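Tailspike protein (Acinetobacter phage vB_ApiP_P1, PDB 6E1R) probably recognises and depolymerises the capsular polysaccharide of its Acinetobacter baumannii host, acting as a trimeric phage tailspike. Local coordinates at residues 464-476 with 540-552. Sequence-based numbering, arbitrary orientation.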
ATOM      1  N   TYR A 464     -34.800 -33.549  -9.914  1.00 33.05           N
ATOM      2  CA  TYR A 464     -34.146 -33.372  -8.629  1.00 35.74           C
ATOM      3  C   TYR A 464     -34.246 -34.653  -7.803  1.00 36.38           C
ATOM      4  O   TYR A 464     -34.982 -35.585  -8.131  1.00 40.88           O
ATOM      5  CB  TYR A 464     -34.739 -32.183  -7.869  1.00 41.80           C
ATOM      6  CG  TYR A 464     -36.245 -32.182  -7.736  1.00 42.15           C
ATOM      7  CD1 TYR A 464     -36.874 -32.869  -6.705  1.00 42.49           C
ATOM      8  CD2 TYR A 464     -37.038 -31.470  -8.627  1.00 42.79           C
ATOM      9  CE1 TYR A 464     -38.251 -32.859  -6.575  1.00 40.74           C
ATOM     10  CE2 TYR A 464     -38.415 -31.454  -8.505  1.00 41.25           C
ATOM     11  CZ  TYR A 464     -39.016 -32.150  -7.477  1.00 37.47           C
ATOM     12  OH  TYR A 464     -40.386 -32.135  -7.353  1.00 32.30           O
ATOM     13  N   GLY A 465     -33.474 -34.691  -6.722  1.00 37.21           N
ATOM     14  CA  GLY A 465     -33.438 -35.849  -5.853  1.00 35.16           C
ATOM     15  C   GLY A 465     -32.564 -35.616  -4.640  1.00 35.53           C
ATOM     16  O   GLY A 465     -31.355 -35.402  -4.771  1.00 41.30           O
ATOM     17  N   GLY A 466     -33.156 -35.657  -3.456  1.00 36.40           N
ATOM     18  CA  GLY A 466     -32.392 -35.413  -2.255  1.00 35.83           C
ATOM     19  C   GLY A 466     -33.201 -35.650  -1.002  1.00 40.07           C
ATOM     20  O   GLY A 466     -34.243 -36.309  -1.027  1.00 41.30           O
ATOM     21  N   ARG A 467     -32.700 -35.098   0.098  1.00 40.84           N
ATOM     22  CA  ARG A 467     -33.281 -35.271   1.419  1.00 42.83           C
ATOM     23  C   ARG A 467     -33.773 -33.931   1.953  1.00 44.96           C
ATOM     24  O   ARG A 467     -33.185 -32.882   1.677  1.00 41.79           O
ATOM     25  CB  ARG A 467     -32.234 -35.871   2.365  1.00 42.02           C
ATOM     26  CG  ARG A 467     -32.739 -36.410   3.685  1.00 47.16           C
ATOM     27  CD  ARG A 467     -31.553 -36.611   4.614  1.00 53.84           C
ATOM     28  NE  ARG A 467     -30.427 -37.223   3.911  1.00 62.67           N
ATOM     29  CZ  ARG A 467     -29.148 -37.019   4.216  1.00 68.30           C
ATOM     30  NH1 ARG A 467     -28.821 -36.211   5.214  1.00 72.14           N
ATOM     31  NH2 ARG A 467     -28.193 -37.619   3.519  1.00 66.30           N
ATOM     32  N   LEU A 468     -34.861 -33.974   2.724  1.00 47.03           N
ATOM     33  CA  LEU A 468     -35.451 -32.777   3.314  1.00 40.59           C
ATOM     34  C   LEU A 468     -35.656 -32.990   4.805  1.00 40.36           C
ATOM     35  O   LEU A 468     -36.266 -33.982   5.217  1.00 45.94           O
ATOM     36  CB  LEU A 468     -36.788 -32.420   2.654  1.00 36.71           C
ATOM     37  CG  LEU A 468     -36.844 -32.296   1.132  1.00 34.41           C
ATOM     38  CD1 LEU A 468     -38.250 -31.921   0.693  1.00 30.68           C
ATOM     39  CD2 LEU A 468     -35.837 -31.270   0.638  1.00 34.97           C
ATOM     40  N   LEU A 469     -35.152 -32.057   5.609  1.00 32.34           N
ATOM     41  CA  LEU A 469     -35.400 -32.022   7.047  1.00 30.94           C
ATOM     42  C   LEU A 469     -36.299 -30.827   7.335  1.00 37.17           C
ATOM     43  O   LEU A 469     -35.884 -29.677   7.161  1.00 40.92           O
ATOM     44  CB  LEU A 469     -34.093 -31.928   7.829  1.00 30.22           C
ATOM     45  CG  LEU A 469     -34.218 -31.871   9.353  1.00 31.94           C
ATOM     46  CD1 LEU A 469     -34.891 -33.122   9.895  1.00 28.53           C
ATOM     47  CD2 LEU A 469     -32.852 -31.670   9.995  1.00 33.79           C
ATOM     48  N   VAL A 470     -37.525 -31.094   7.779  1.00 36.77           N
ATOM     49  CA  VAL A 470     -38.514 -30.054   8.032  1.00 32.52           C
ATOM     50  C   VAL A 470     -38.796 -29.998   9.525  1.00 33.22           C
ATOM     51  O   VAL A 470     -39.127 -31.019  10.141  1.00 34.66           O
ATOM     52  CB  VAL A 470     -39.813 -30.295   7.247  1.00 26.76           C
ATOM     53  CG1 VAL A 470     -40.770 -29.141   7.472  1.00 26.88           C
ATOM     54  CG2 VAL A 470     -39.517 -30.467   5.767  1.00 30.13           C
ATOM     55  N   ASN A 471     -38.669 -28.807  10.103  1.00 39.94           N
ATOM     56  CA  ASN A 471     -39.033 -28.553  11.491  1.00 37.32           C
ATOM     57  C   ASN A 471     -40.216 -27.595  11.482  1.00 38.39           C
ATOM     58  O   ASN A 471     -40.051 -26.397  11.224  1.00 46.29           O
ATOM     59  CB  ASN A 471     -37.856 -27.976  12.278  1.00 33.19           C
ATOM     60  CG  ASN A 471     -38.174 -27.783  13.750  1.00 35.46           C
ATOM     61  OD1 ASN A 471     -37.479 -27.052  14.455  1.00 37.25           O
ATOM     62  ND2 ASN A 471     -39.220 -28.448  14.224  1.00 36.80           N
ATOM     63  N   ALA A 472     -41.405 -28.122  11.757  1.00 31.29           N
ATOM     64  CA  ALA A 472     -42.621 -27.325  11.801  1.00 30.57           C
ATOM     65  C   ALA A 472     -42.939 -26.968  13.244  1.00 31.81           C
ATOM     66  O   ALA A 472     -42.833 -27.811  14.141  1.00 35.49           O
ATOM     67  CB  ALA A 472     -43.795 -28.076  11.172  1.00 27.80           C
ATOM     68  N   ILE A 473     -43.323 -25.713  13.465  1.00 37.90           N
ATOM     69  CA  ILE A 473     -43.642 -25.213  14.793  1.00 36.69           C
ATOM     70  C   ILE A 473     -44.959 -24.453  14.738  1.00 34.49           C
ATOM     71  O   ILE A 473     -45.427 -24.042  13.674  1.00 30.91           O
ATOM     72  CB  ILE A 473     -42.530 -24.306  15.359  1.00 39.03           C
ATOM     73  CG1 ILE A 473     -42.345 -23.081  14.462  1.00 43.06           C
ATOM     74  CG2 ILE A 473     -41.227 -25.077  15.508  1.00 37.71           C
ATOM     75  CD1 ILE A 473     -41.520 -21.984  15.087  1.00 46.69           C
ATOM     76  N   PHE A 474     -45.554 -24.271  15.912  1.00 38.58           N
ATOM     77  CA  PHE A 474     -46.755 -23.462  16.059  1.00 40.42           C
ATOM     78  C   PHE A 474     -46.362 -22.001  16.224  1.00 46.45           C
ATOM     79  O   PHE A 474     -45.525 -21.670  17.070  1.00 46.73           O
ATOM     80  CB  PHE A 474     -47.579 -23.932  17.258  1.00 36.51           C
ATOM     81  CG  PHE A 474     -48.883 -23.211  17.420  1.00 36.18           C
ATOM     82  CD1 PHE A 474     -49.825 -23.216  16.404  1.00 39.18           C
ATOM     83  CD2 PHE A 474     -49.173 -22.531  18.590  1.00 37.58           C
ATOM     84  CE1 PHE A 474     -51.030 -22.555  16.553  1.00 38.41           C
ATOM     85  CE2 PHE A 474     -50.374 -21.868  18.745  1.00 38.74           C
ATOM     86  CZ  PHE A 474     -51.304 -21.881  17.726  1.00 37.64           C
ATOM     87  N   GLY A 475     -46.966 -21.133  15.418  1.00 48.86           N
ATOM     88  CA  GLY A 475     -46.616 -19.727  15.444  1.00 46.92           C
ATOM     89  C   GLY A 475     -45.636 -19.347  14.354  1.00 46.99           C
ATOM     90  O   GLY A 475     -45.681 -19.899  13.250  1.00 49.96           O
ATOM     91  N   THR A 476     -44.741 -18.409  14.653  1.00 45.88           N
ATOM     92  CA  THR A 476     -43.782 -17.910  13.675  1.00 43.90           C
ATOM     93  C   THR A 476     -42.344 -18.233  14.049  1.00 47.03           C
ATOM     94  O   THR A 476     -41.598 -18.765  13.218  1.00 47.39           O
ATOM     95  CB  THR A 476     -43.949 -16.392  13.502  1.00 39.14           C
ATOM     96  OG1 THR A 476     -45.306 -16.095  13.152  1.00 43.42           O
ATOM     97  CG2 THR A 476     -43.030 -15.877  12.408  1.00 36.18           C
ATOM     98  N   ARG A 540     -51.897 -21.028  12.635  1.00 45.53           N
ATOM     99  CA  ARG A 540     -50.728 -20.502  11.943  1.00 40.91           C
ATOM    100  C   ARG A 540     -49.475 -21.244  12.388  1.00 42.19           C
ATOM    101  O   ARG A 540     -49.197 -21.343  13.586  1.00 46.78           O
ATOM    102  CB  ARG A 540     -50.575 -19.001  12.193  1.00 37.62           C
ATOM    103  CG  ARG A 540     -49.278 -18.421  11.659  1.00 39.59           C
ATOM    104  CD  ARG A 540     -49.386 -16.919  11.487  1.00 35.83           C
ATOM    105  NE  ARG A 540     -50.354 -16.589  10.446  1.00 38.95           N
ATOM    106  CZ  ARG A 540     -50.610 -15.358  10.018  1.00 43.59           C
ATOM    107  NH1 ARG A 540     -49.967 -14.324  10.542  1.00 50.35           N
ATOM    108  NH2 ARG A 540     -51.510 -15.163   9.065  1.00 40.54           N
ATOM    109  N   PHE A 541     -48.724 -21.758  11.417  1.00 38.08           N
ATOM    110  CA  PHE A 541     -47.510 -22.517  11.667  1.00 40.09           C
ATOM    111  C   PHE A 541     -46.381 -21.965  10.805  1.00 43.80           C
ATOM    112  O   PHE A 541     -46.595 -21.145   9.908  1.00 47.63           O
ATOM    113  CB  PHE A 541     -47.720 -24.013  11.390  1.00 38.35           C
ATOM    114  CG  PHE A 541     -48.746 -24.656  12.282  1.00 40.76           C
ATOM    115  CD1 PHE A 541     -50.096 -24.579  11.978  1.00 38.68           C
ATOM    116  CD2 PHE A 541     -48.358 -25.343  13.422  1.00 39.68           C
ATOM    117  CE1 PHE A 541     -51.040 -25.168  12.798  1.00 37.29           C
ATOM    118  CE2 PHE A 541     -49.297 -25.935  14.244  1.00 38.79           C
ATOM    119  CZ  PHE A 541     -50.640 -25.848  13.933  1.00 37.99           C
ATOM    120  N   ALA A 542     -45.163 -22.422  11.092  1.00 38.18           N
ATOM    121  CA  ALA A 542     -43.983 -21.994  10.353  1.00 37.24           C
ATOM    122  C   ALA A 542     -43.036 -23.172  10.193  1.00 37.97           C
ATOM    123  O   ALA A 542     -42.735 -23.867  11.169  1.00 40.20           O
ATOM    124  CB  ALA A 542     -43.273 -20.836  11.063  1.00 38.89           C
HETATM  125  N   MSE A 543     -42.569 -23.392   8.969  1.00 36.15           N
HETATM  126  CA  MSE A 543     -41.654 -24.490   8.683  1.00 38.17           C
HETATM  127  C   MSE A 543     -40.231 -24.003   8.436  1.00 45.64           C
HETATM  128  O   MSE A 543     -40.013 -22.874   7.990  1.00 49.93           O
HETATM  129  CB  MSE A 543     -42.133 -25.291   7.467  1.00 41.41           C
HETATM  130  CG  MSE A 543     -43.252 -26.283   7.747  1.00 54.12           C
HETATM  131 SE   MSE A 543     -44.950 -25.444   8.202  1.00 67.45          SE
HETATM  132  CE  MSE A 543     -46.132 -26.944   7.828  1.00 67.86           C
ATOM    133  N   GLU A 544     -39.266 -24.869   8.732  1.00 42.66           N
ATOM    134  CA  GLU A 544     -37.863 -24.635   8.413  1.00 41.40           C
ATOM    135  C   GLU A 544     -37.327 -25.883   7.731  1.00 41.71           C
ATOM    136  O   GLU A 544     -37.326 -26.965   8.327  1.00 44.01           O
ATOM    137  CB  GLU A 544     -37.048 -24.311   9.669  1.00 46.50           C
ATOM    138  CG  GLU A 544     -37.360 -22.954  10.269  1.00 46.31           C
ATOM    139  CD  GLU A 544     -36.618 -22.692  11.565  1.00 49.06           C
ATOM    140  OE1 GLU A 544     -36.800 -23.468  12.526  1.00 49.96           O
ATOM    141  OE2 GLU A 544     -35.851 -21.707  11.621  1.00 46.57           O
ATOM    142  N   VAL A 545     -36.880 -25.735   6.487  1.00 38.71           N
ATOM    143  CA  VAL A 545     -36.466 -26.862   5.662  1.00 39.42           C
ATOM    144  C   VAL A 545     -34.952 -26.832   5.508  1.00 39.87           C
ATOM    145  O   VAL A 545     -34.361 -25.774   5.260  1.00 42.44           O
ATOM    146  CB  VAL A 545     -37.163 -26.836   4.286  1.00 35.26           C
ATOM    147  CG1 VAL A 545     -36.799 -28.071   3.476  1.00 36.51           C
ATOM    148  CG2 VAL A 545     -38.671 -26.732   4.459  1.00 26.84           C
ATOM    149  N   PHE A 546     -34.328 -28.000   5.650  1.00 35.78           N
ATOM    150  CA  PHE A 546     -32.890 -28.178   5.470  1.00 30.84           C
ATOM    151  C   PHE A 546     -32.698 -29.268   4.425  1.00 32.31           C
ATOM    152  O   PHE A 546     -33.041 -30.430   4.668  1.00 38.83           O
ATOM    153  CB  PHE A 546     -32.203 -28.557   6.785  1.00 30.81           C
ATOM    154  CG  PHE A 546     -32.463 -27.599   7.915  1.00 34.61           C
ATOM    155  CD1 PHE A 546     -33.631 -27.681   8.659  1.00 33.10           C
ATOM    156  CD2 PHE A 546     -31.533 -26.626   8.244  1.00 42.39           C
ATOM    157  CE1 PHE A 546     -33.870 -26.804   9.702  1.00 35.60           C
ATOM    158  CE2 PHE A 546     -31.766 -25.746   9.288  1.00 40.98           C
ATOM    159  CZ  PHE A 546     -32.936 -25.835  10.017  1.00 41.43           C
ATOM    160  N   THR A 547     -32.147 -28.903   3.272  1.00 26.91           N
ATOM    161  CA  THR A 547     -32.049 -29.819   2.147  1.00 27.06           C
ATOM    162  C   THR A 547     -30.640 -30.385   2.028  1.00 39.63           C
ATOM    163  O   THR A 547     -29.662 -29.778   2.474  1.00 36.76           O
ATOM    164  CB  THR A 547     -32.438 -29.130   0.836  1.00 32.91           C
ATOM    165  OG1 THR A 547     -31.356 -28.307   0.385  1.00 36.25           O
ATOM    166  CG2 THR A 547     -33.675 -28.268   1.035  1.00 30.45           C
ATOM    167  N   THR A 548     -30.552 -31.567   1.422  1.00 41.03           N
ATOM    168  CA  THR A 548     -29.289 -32.245   1.173  1.00 37.98           C
ATOM    169  C   THR A 548     -29.391 -32.969  -0.159  1.00 40.44           C
ATOM    170  O   THR A 548     -30.425 -33.569  -0.468  1.00 46.21           O
ATOM    171  CB  THR A 548     -28.952 -33.245   2.292  1.00 37.68           C
ATOM    172  OG1 THR A 548     -28.972 -32.577   3.560  1.00 38.29           O
ATOM    173  CG2 THR A 548     -27.576 -33.858   2.073  1.00 28.39           C
ATOM    174  N   GLY A 549     -28.323 -32.909  -0.948  1.00 43.18           N
ATOM    175  CA  GLY A 549     -28.307 -33.595  -2.223  1.00 44.98           C
ATOM    176  C   GLY A 549     -28.701 -32.709  -3.387  1.00 47.12           C
ATOM    177  O   GLY A 549     -28.492 -31.493  -3.348  1.00 48.51           O
ATOM    178  N   ASN A 550     -29.272 -33.307  -4.429  1.00 42.89           N
ATOM    179  CA  ASN A 550     -29.640 -32.579  -5.644  1.00 43.22           C
ATOM    180  C   ASN A 550     -31.042 -31.983  -5.555  1.00 28.99           C
ATOM    181  O   ASN A 550     -31.881 -32.207  -6.425  1.00 29.20           O
ATOM    182  CB  ASN A 550     -29.519 -33.502  -6.849  1.00 29.92           C
ATOM    183  CG  ASN A 550     -28.091 -33.932  -7.110  1.00 43.13           C
ATOM    184  OD1 ASN A 550     -27.796 -35.123  -7.190  1.00 43.03           O
ATOM    185  ND2 ASN A 550     -27.194 -32.961  -7.245  1.00 42.32           N
ATOM    186  N   VAL A 551     -31.306 -31.202  -4.507  1.00 28.54           N
ATOM    187  CA  VAL A 551     -32.600 -30.550  -4.349  1.00 33.50           C
ATOM    188  C   VAL A 551     -32.415 -29.285  -3.523  1.00 36.03           C
ATOM    189  O   VAL A 551     -31.567 -29.220  -2.628  1.00 36.66           O
ATOM    190  CB  VAL A 551     -33.645 -31.499  -3.707  1.00 33.38           C
ATOM    191  CG1 VAL A 551     -33.302 -31.784  -2.250  1.00 31.08           C
ATOM    192  CG2 VAL A 551     -35.051 -30.924  -3.840  1.00 31.41           C
ATOM    193  N   GLN A 552     -33.212 -28.267  -3.845  1.00 40.69           N
ATOM    194  CA  GLN A 552     -33.215 -27.004  -3.124  1.00 40.53           C
ATOM    195  C   GLN A 552     -34.653 -26.563  -2.897  1.00 47.12           C
ATOM    196  O   GLN A 552     -35.523 -26.794  -3.741  1.00 50.32           O
ATOM    197  CB  GLN A 552     -32.446 -25.919  -3.891  1.00 37.32           C
ATOM    198  CG  GLN A 552     -33.023 -25.606  -5.264  1.00 39.30           C
ATOM    199  CD  GLN A 552     -32.345 -24.428  -5.934  1.00 43.19           C
ATOM    200  OE1 GLN A 552     -31.513 -23.747  -5.332  1.00 44.27           O
ATOM    201  NE2 GLN A 552     -32.698 -24.181  -7.191  1.00 41.12           N
TER
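Two neighbouring antiparallel strands of the C-terminal beta-sandwich domain, 465-474 and 540-548, are laced together by paired backbone hydrogen bonds; Leu469 and Phe546 bond both ways, Leu469 N to Phe546 O at 2.8 Å and Phe546 N to Leu469 O at 2.7 Å. The ladder continues past Phe474, where Gly475 N donates to Arg540 O (2.9 Å). On one face, Val470 and Val545 lie alongside each other, CG2 to CG2 4.0 Å, while Leu468 CD2 meets Thr547 CG2 at 3.7 Å and Val551 CG1 at 3.9 Å. Farther along, the selenomethionine Met543 bends at chi2 (68°), its CG packing on Val470 CG1 and Ala472 CB. At the exposed end Phe474 turns its edge to the face of Phe541, T-shaped with planes at 62° and centroids 5.2 Å apart. Val470 and Met543 pack into the sandwich interior against Trp521, and Met543 and Phe541 against Phe519, of strand 519-523 in the second sheet, to which the chain crosses after turning its corner at Gly549. On the other face, which meets the other two subunits, Thr548 CG2 lies over one face of the Arg467 guanidinium, whose NE forms a salt bridge with Glu488 of the second subunit. Asn471 and Glu544 run side by side there: Asn471 ND2 bonds Ala485 O, Glu544 OE2 bonds Tyr435 OH, and Asn471 OD1 takes Asn550 ND2 of the third subunit.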